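Local coordinates for protein acyl-CoA thioesterase II (Mycobacterium avium subsp. paratuberculosis, PDB 4R9Z) that probably hydrolyses fatty acyl-CoA thioesters, using a double hot-dog fold in which two related domains are joined in one chain, at residues Gly9-Thr14 with Ala192-Tyr197; Gly182-Asp187 with Ala230-Trp235. All blocks are in the same frame, centred on the assembly; numbering follows the deposited sequence.

Contact 1. Residues Gly9-Thr14 with Ala192-Tyr197; sequences GDVLAT and ASLVAY
V11 and L12 of the N-terminal helix 8-15 pack against L194 and Y197 on helix 188-201, the long central helix of the second hot-dog domain in this double hot-dog protein. The axes of segments 9-14 and 192-197 come no nearer than 12.2 Å and cross at 116°, so the backbones stay well apart and branched or large side chains must span the distance. The contact is apolar, and no hydrogen bond joins the two segments.

Two aliphatic contacts centre on the fork of L194. Its CD2 lies 4.4 Å from V11 CG1, while its CD1 lies 4.3 Å from L12 CD2, so that one leucine reaches two successive residues of the other helix.

The aromatic contact is closer: V11 CG1 meets Y197 CE2 at 3.8 Å, approaching the ring obliquely. The CB of Y197 points toward 9-14, and with CG anti to the backbone N (chi1 -162°) the ring is carried across to V11. Tyrosine suits this buried place because its ring packs while its hydroxyl, OH, hydrogen-bonds to H41 ND1 on helix 39-52. W158 adds to the apolar surroundings, meeting the Y197 ring edge-to-face and touching V11 and L194.

The T14 hydroxyl bonds back to its own helix: OG1 donates to V11 O at 2.7 Å, approaching at a C=O...donor angle of 120° and slightly tilted from the carbonyl plane.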
ATOM      1  N   GLY B   9      -7.340  28.350  -1.678  1.00 60.24           N
ATOM      2  CA  GLY B   9      -8.179  28.823  -0.595  1.00 59.02           C
ATOM      3  C   GLY B   9      -9.418  27.965  -0.433  1.00 61.17           C
ATOM      4  O   GLY B   9      -9.827  27.655   0.685  1.00 67.25           O
ATOM      5  N   ASP B  10     -10.010  27.571  -1.554  1.00 59.54           N
ATOM      6  CA  ASP B  10     -11.190  26.717  -1.526  1.00 59.08           C
ATOM      7  C   ASP B  10     -10.832  25.299  -1.094  1.00 63.02           C
ATOM      8  O   ASP B  10     -11.623  24.629  -0.429  1.00 71.41           O
ATOM      9  CB  ASP B  10     -11.873  26.703  -2.892  1.00 65.81           C
ATOM     10  CG  ASP B  10     -12.392  28.068  -3.289  1.00 71.57           C
ATOM     11  OD1 ASP B  10     -12.678  28.875  -2.379  1.00 66.79           O
ATOM     12  OD2 ASP B  10     -12.515  28.333  -4.504  1.00 69.56           O
ATOM     13  N   VAL B  11      -9.640  24.843  -1.468  1.00 56.35           N
ATOM     14  CA  VAL B  11      -9.176  23.522  -1.060  1.00 57.67           C
ATOM     15  C   VAL B  11      -8.923  23.479   0.439  1.00 50.85           C
ATOM     16  O   VAL B  11      -9.431  22.600   1.136  1.00 54.09           O
ATOM     17  CB  VAL B  11      -7.895  23.104  -1.810  1.00 54.39           C
ATOM     18  CG1 VAL B  11      -7.264  21.883  -1.156  1.00 44.83           C
ATOM     19  CG2 VAL B  11      -8.203  22.840  -3.275  1.00 47.88           C
ATOM     20  N   LEU B  12      -8.152  24.442   0.929  1.00 51.83           N
ATOM     21  CA  LEU B  12      -7.826  24.525   2.348  1.00 49.95           C
ATOM     22  C   LEU B  12      -9.084  24.581   3.209  1.00 52.72           C
ATOM     23  O   LEU B  12      -9.126  24.011   4.299  1.00 59.05           O
ATOM     24  CB  LEU B  12      -6.948  25.743   2.618  1.00 39.79           C
ATOM     25  CG  LEU B  12      -5.542  25.678   2.029  1.00 40.66           C
ATOM     26  CD1 LEU B  12      -4.805  26.969   2.309  1.00 54.44           C
ATOM     27  CD2 LEU B  12      -4.785  24.495   2.611  1.00 47.54           C
ATOM     28  N   ALA B  13     -10.101  25.280   2.717  1.00 47.43           N
ATOM     29  CA  ALA B  13     -11.376  25.370   3.415  1.00 46.91           C
ATOM     30  C   ALA B  13     -12.033  23.997   3.550  1.00 51.99           C
ATOM     31  O   ALA B  13     -12.445  23.603   4.640  1.00 46.43           O
ATOM     32  CB  ALA B  13     -12.303  26.335   2.700  1.00 49.52           C
ATOM     33  N   THR B  14     -12.125  23.267   2.441  1.00 53.82           N
ATOM     34  CA  THR B  14     -12.752  21.947   2.447  1.00 49.03           C
ATOM     35  C   THR B  14     -11.948  20.952   3.281  1.00 46.67           C
ATOM     36  O   THR B  14     -12.500  19.991   3.811  1.00 46.76           O
ATOM     37  CB  THR B  14     -12.921  21.384   1.019  1.00 50.74           C
ATOM     38  OG1 THR B  14     -11.662  21.397   0.334  1.00 44.96           O
ATOM     39  CG2 THR B  14     -13.938  22.202   0.239  1.00 41.45           C
ATOM     40  N   ALA B 192       1.123  17.062   5.153  1.00 35.61           N
ATOM     41  CA  ALA B 192       1.158  15.656   4.785  1.00 28.31           C
ATOM     42  C   ALA B 192      -0.066  15.273   3.955  1.00 36.94           C
ATOM     43  O   ALA B 192       0.052  14.551   2.964  1.00 36.62           O
ATOM     44  CB  ALA B 192       1.250  14.793   6.019  1.00 35.31           C
ATOM     45  N   SER B 193      -1.235  15.772   4.343  1.00 32.49           N
ATOM     46  CA  SER B 193      -2.453  15.453   3.609  1.00 39.37           C
ATOM     47  C   SER B 193      -2.435  16.101   2.231  1.00 41.21           C
ATOM     48  O   SER B 193      -2.980  15.553   1.276  1.00 41.87           O
ATOM     49  CB  SER B 193      -3.697  15.906   4.376  1.00 39.29           C
ATOM     50  OG  SER B 193      -3.734  17.317   4.502  1.00 46.76           O
ATOM     51  N   LEU B 194      -1.777  17.250   2.121  1.00 40.89           N
ATOM     52  CA  LEU B 194      -1.689  17.945   0.844  1.00 41.78           C
ATOM     53  C   LEU B 194      -0.723  17.222  -0.076  1.00 40.12           C
ATOM     54  O   LEU B 194      -0.934  17.151  -1.286  1.00 39.68           O
ATOM     55  CB  LEU B 194      -1.244  19.391   1.036  1.00 43.29           C
ATOM     56  CG  LEU B 194      -2.310  20.345   1.565  1.00 47.40           C
ATOM     57  CD1 LEU B 194      -1.662  21.639   2.027  1.00 46.02           C
ATOM     58  CD2 LEU B 194      -3.344  20.610   0.485  1.00 39.31           C
ATOM     59  N   VAL B 195       0.340  16.687   0.511  1.00 39.29           N
ATOM     60  CA  VAL B 195       1.244  15.818  -0.217  1.00 41.19           C
ATOM     61  C   VAL B 195       0.474  14.614  -0.754  1.00 43.58           C
ATOM     62  O   VAL B 195       0.515  14.327  -1.949  1.00 48.33           O
ATOM     63  CB  VAL B 195       2.397  15.343   0.662  1.00 41.14           C
ATOM     64  CG1 VAL B 195       3.105  14.172   0.006  1.00 35.59           C
ATOM     65  CG2 VAL B 195       3.359  16.487   0.904  1.00 35.94           C
ATOM     66  N   ALA B 196      -0.236  13.925   0.131  1.00 36.94           N
ATOM     67  CA  ALA B 196      -1.063  12.794  -0.273  1.00 36.27           C
ATOM     68  C   ALA B 196      -2.093  13.205  -1.321  1.00 35.84           C
ATOM     69  O   ALA B 196      -2.295  12.497  -2.305  1.00 38.13           O
ATOM     70  CB  ALA B 196      -1.751  12.182   0.936  1.00 37.76           C
ATOM     71  N   TYR B 197      -2.737  14.347  -1.094  1.00 41.65           N
ATOM     72  CA  TYR B 197      -3.723  14.913  -2.019  1.00 35.82           C
ATOM     73  C   TYR B 197      -3.169  14.991  -3.443  1.00 37.24           C
ATOM     74  O   TYR B 197      -3.770  14.478  -4.385  1.00 37.73           O
ATOM     75  CB  TYR B 197      -4.148  16.306  -1.535  1.00 27.91           C
ATOM     76  CG  TYR B 197      -5.445  16.855  -2.099  1.00 34.79           C
ATOM     77  CD1 TYR B 197      -5.807  16.652  -3.425  1.00 34.75           C
ATOM     78  CD2 TYR B 197      -6.305  17.598  -1.295  1.00 36.94           C
ATOM     79  CE1 TYR B 197      -6.987  17.162  -3.934  1.00 36.75           C
ATOM     80  CE2 TYR B 197      -7.489  18.115  -1.795  1.00 33.44           C
ATOM     81  CZ  TYR B 197      -7.823  17.895  -3.115  1.00 40.19           C
ATOM     82  OH  TYR B 197      -9.000  18.404  -3.616  1.00 42.89           O
TER

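Contact 2. Residues Gly182-Asp187 with Ala230-Trp235; sequences GRVPDD and AVLSDW
Two loops of the second hot-dog domain meet through V184 and L232: 182-187 leads from strand 176-180 into the domain's long helix, and 230-235 precedes strand 236-246. L232 CD1 faces the valine fork, lying 3.9 Å from V184 CG1 and equally far from V184 CG2. The two side chains cross obliquely, and these branched aliphatic residues join the loops without any hydrogen bond between them.

Nearer solvent, R183 and S233 make a looser contact. The R183 CB points away, but bends at chi2 (65°) and chi3 (66°) bring the guanidinium back, with NH1 4.1 Å from S233 CB. This is van der Waals contact with a methylene, and arginine suits an exposed place where its charge can probably stay hydrated.

Each loop has a polar fastening of its own. D234 OD1 accepts from W235 N at 2.7 Å, and D187 OD1 caps helix 188-201 by bonding to V189 N. L232 rests on W178 and P180 of strand 176-180 and on T191 and L194 of that helix, while W235 packs against both strand 176-180 and strand 159-163.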
ATOM      1  N   GLY B 182       0.006  29.405  -3.737  1.00 43.90           N
ATOM      2  CA  GLY B 182      -0.449  30.107  -2.550  1.00 49.16           C
ATOM      3  C   GLY B 182       0.349  29.676  -1.334  1.00 59.50           C
ATOM      4  O   GLY B 182       1.171  28.759  -1.413  1.00 56.56           O
ATOM      5  N   ARG B 183       0.128  30.350  -0.210  1.00 61.64           N
ATOM      6  CA  ARG B 183       0.896  30.074   0.999  1.00 63.78           C
ATOM      7  C   ARG B 183       0.198  29.029   1.877  1.00 63.40           C
ATOM      8  O   ARG B 183      -1.029  29.025   1.993  1.00 53.58           O
ATOM      9  CB  ARG B 183       1.120  31.370   1.783  1.00 69.86           C
ATOM     10  CG  ARG B 183       2.030  31.227   2.994  1.00 84.78           C
ATOM     11  CD  ARG B 183       3.442  30.866   2.546  1.00 96.93           C
ATOM     12  NE  ARG B 183       4.049  31.957   1.783  1.00102.73           N
ATOM     13  CZ  ARG B 183       5.355  32.107   1.586  1.00 96.47           C
ATOM     14  NH1 ARG B 183       6.215  31.231   2.091  1.00 84.62           N
ATOM     15  NH2 ARG B 183       5.803  33.136   0.877  1.00 88.72           N
ATOM     16  N   VAL B 184       0.982  28.123   2.458  1.00 62.23           N
ATOM     17  CA  VAL B 184       0.443  27.072   3.321  1.00 55.13           C
ATOM     18  C   VAL B 184       0.777  27.336   4.795  1.00 59.39           C
ATOM     19  O   VAL B 184       1.910  27.690   5.119  1.00 56.88           O
ATOM     20  CB  VAL B 184       0.984  25.682   2.898  1.00 63.33           C
ATOM     21  CG1 VAL B 184       0.534  24.588   3.862  1.00 56.58           C
ATOM     22  CG2 VAL B 184       0.549  25.360   1.475  1.00 59.45           C
ATOM     23  N   PRO B 185      -0.208  27.138   5.691  1.00 52.03           N
ATOM     24  CA  PRO B 185      -0.124  27.383   7.137  1.00 49.61           C
ATOM     25  C   PRO B 185       1.051  26.746   7.892  1.00 61.91           C
ATOM     26  O   PRO B 185       1.209  27.059   9.072  1.00 73.57           O
ATOM     27  CB  PRO B 185      -1.440  26.795   7.644  1.00 44.78           C
ATOM     28  CG  PRO B 185      -2.391  27.095   6.549  1.00 44.11           C
ATOM     29  CD  PRO B 185      -1.610  26.955   5.265  1.00 45.46           C
ATOM     30  N   ASP B 186       1.824  25.869   7.254  1.00 60.16           N
ATOM     31  CA  ASP B 186       2.998  25.250   7.882  1.00 66.34           C
ATOM     32  C   ASP B 186       2.529  24.344   9.021  1.00 64.26           C
ATOM     33  O   ASP B 186       3.164  24.238  10.070  1.00 59.47           O
ATOM     34  CB  ASP B 186       4.004  26.297   8.383  1.00 69.19           C
ATOM     35  CG  ASP B 186       5.340  25.684   8.789  1.00 80.71           C
ATOM     36  OD1 ASP B 186       6.118  25.305   7.888  1.00 83.27           O
ATOM     37  OD2 ASP B 186       5.613  25.585  10.006  1.00 73.46           O
ATOM     38  N   ASP B 187       1.375  23.727   8.808  1.00 65.08           N
ATOM     39  CA  ASP B 187       0.900  22.654   9.665  1.00 56.13           C
ATOM     40  C   ASP B 187       1.428  21.335   9.105  1.00 48.77           C
ATOM     41  O   ASP B 187       1.018  20.915   8.023  1.00 51.86           O
ATOM     42  CB  ASP B 187      -0.632  22.672   9.723  1.00 54.91           C
ATOM     43  CG  ASP B 187      -1.206  21.686  10.724  1.00 57.36           C
ATOM     44  OD1 ASP B 187      -0.478  20.783  11.190  1.00 59.18           O
ATOM     45  OD2 ASP B 187      -2.409  21.815  11.039  1.00 59.89           O
ATOM     46  N   ALA B 230       7.574  17.567   4.314  1.00 43.46           N
ATOM     47  CA  ALA B 230       7.535  18.317   3.066  1.00 46.71           C
ATOM     48  C   ALA B 230       7.706  19.815   3.271  1.00 54.67           C
ATOM     49  O   ALA B 230       7.153  20.395   4.207  1.00 51.93           O
ATOM     50  CB  ALA B 230       6.235  18.044   2.333  1.00 44.20           C
ATOM     51  N   VAL B 231       8.458  20.438   2.368  1.00 60.01           N
ATOM     52  CA  VAL B 231       8.628  21.884   2.377  1.00 47.54           C
ATOM     53  C   VAL B 231       7.829  22.482   1.230  1.00 46.12           C
ATOM     54  O   VAL B 231       8.278  22.478   0.085  1.00 55.79           O
ATOM     55  CB  VAL B 231      10.101  22.287   2.232  1.00 38.82           C
ATOM     56  CG1 VAL B 231      10.219  23.792   2.158  1.00 54.58           C
ATOM     57  CG2 VAL B 231      10.917  21.748   3.398  1.00 34.98           C
ATOM     58  N   LEU B 232       6.643  22.997   1.538  1.00 39.64           N
ATOM     59  CA  LEU B 232       5.744  23.505   0.507  1.00 45.84           C
ATOM     60  C   LEU B 232       5.974  24.977   0.192  1.00 54.31           C
ATOM     61  O   LEU B 232       5.166  25.600  -0.494  1.00 50.36           O
ATOM     62  CB  LEU B 232       4.287  23.310   0.928  1.00 55.44           C
ATOM     63  CG  LEU B 232       3.787  21.888   1.178  1.00 58.22           C
ATOM     64  CD1 LEU B 232       2.338  21.934   1.626  1.00 51.43           C
ATOM     65  CD2 LEU B 232       3.932  21.039  -0.076  1.00 43.29           C
ATOM     66  N   SER B 233       7.075  25.530   0.688  1.00 59.26           N
ATOM     67  CA  SER B 233       7.401  26.928   0.435  1.00 60.13           C
ATOM     68  C   SER B 233       8.327  27.030  -0.766  1.00 67.06           C
ATOM     69  O   SER B 233       8.839  28.102  -1.083  1.00 74.91           O
ATOM     70  CB  SER B 233       8.059  27.563   1.659  1.00 61.84           C
ATOM     71  OG  SER B 233       9.196  26.818   2.058  1.00 58.01           O
ATOM     72  N   ASP B 234       8.520  25.902  -1.437  1.00 63.35           N
ATOM     73  CA  ASP B 234       9.378  25.831  -2.607  1.00 59.46           C
ATOM     74  C   ASP B 234       8.890  24.672  -3.477  1.00 63.92           C
ATOM     75  O   ASP B 234       7.940  23.983  -3.109  1.00 58.31           O
ATOM     76  CB  ASP B 234      10.838  25.642  -2.192  1.00 56.82           C
ATOM     77  CG  ASP B 234      11.815  26.090  -3.262  1.00 66.92           C
ATOM     78  OD1 ASP B 234      11.372  26.416  -4.385  1.00 62.68           O
ATOM     79  OD2 ASP B 234      13.031  26.109  -2.977  1.00 61.06           O
ATOM     80  N   TRP B 235       9.509  24.475  -4.637  1.00 64.24           N
ATOM     81  CA  TRP B 235       9.068  23.424  -5.555  1.00 65.51           C
ATOM     82  C   TRP B 235       9.374  22.025  -5.027  1.00 66.41           C
ATOM     83  O   TRP B 235      10.318  21.828  -4.254  1.00 61.30           O
ATOM     84  CB  TRP B 235       9.711  23.605  -6.931  1.00 55.52           C
ATOM     85  CG  TRP B 235       9.248  24.830  -7.649  1.00 60.34           C
ATOM     86  CD1 TRP B 235       9.766  26.089  -7.543  1.00 66.42           C
ATOM     87  CD2 TRP B 235       8.166  24.919  -8.583  1.00 54.08           C
ATOM     88  NE1 TRP B 235       9.075  26.956  -8.356  1.00 58.07           N
ATOM     89  CE2 TRP B 235       8.089  26.263  -9.005  1.00 54.87           C
ATOM     90  CE3 TRP B 235       7.256  23.996  -9.104  1.00 45.48           C
ATOM     91  CZ2 TRP B 235       7.138  26.705  -9.922  1.00 53.75           C
ATOM     92  CZ3 TRP B 235       6.310  24.437 -10.014  1.00 56.12           C
ATOM     93  CH2 TRP B 235       6.260  25.780 -10.414  1.00 60.34           C
TER

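Overall arrangement
Contact 1 is buried and lies nearer the chain's centre (about 9 Å, against about 16 Å for contact 2, centre to centre), whereas contact 2 lies at the surface, their centres about 11 Å apart. Helix 188-201 connects them: contact 1 uses its central turns, and segment 182-187 of contact 2 leads into its N-terminus. The two apolar clusters are continuous, since L194 CD1 lies 4.0 Å from L232 CD1 and 4.1 Å from V184 CG1, and V195 CG2 packs 3.6 Å from A230 CB. Contact 1 brings together sequence-distant helices through an aromatic ring and aliphatic groups; contact 2 joins two loops of one domain, adding a charged side chain at its exposed margin. Neither involves the other chain.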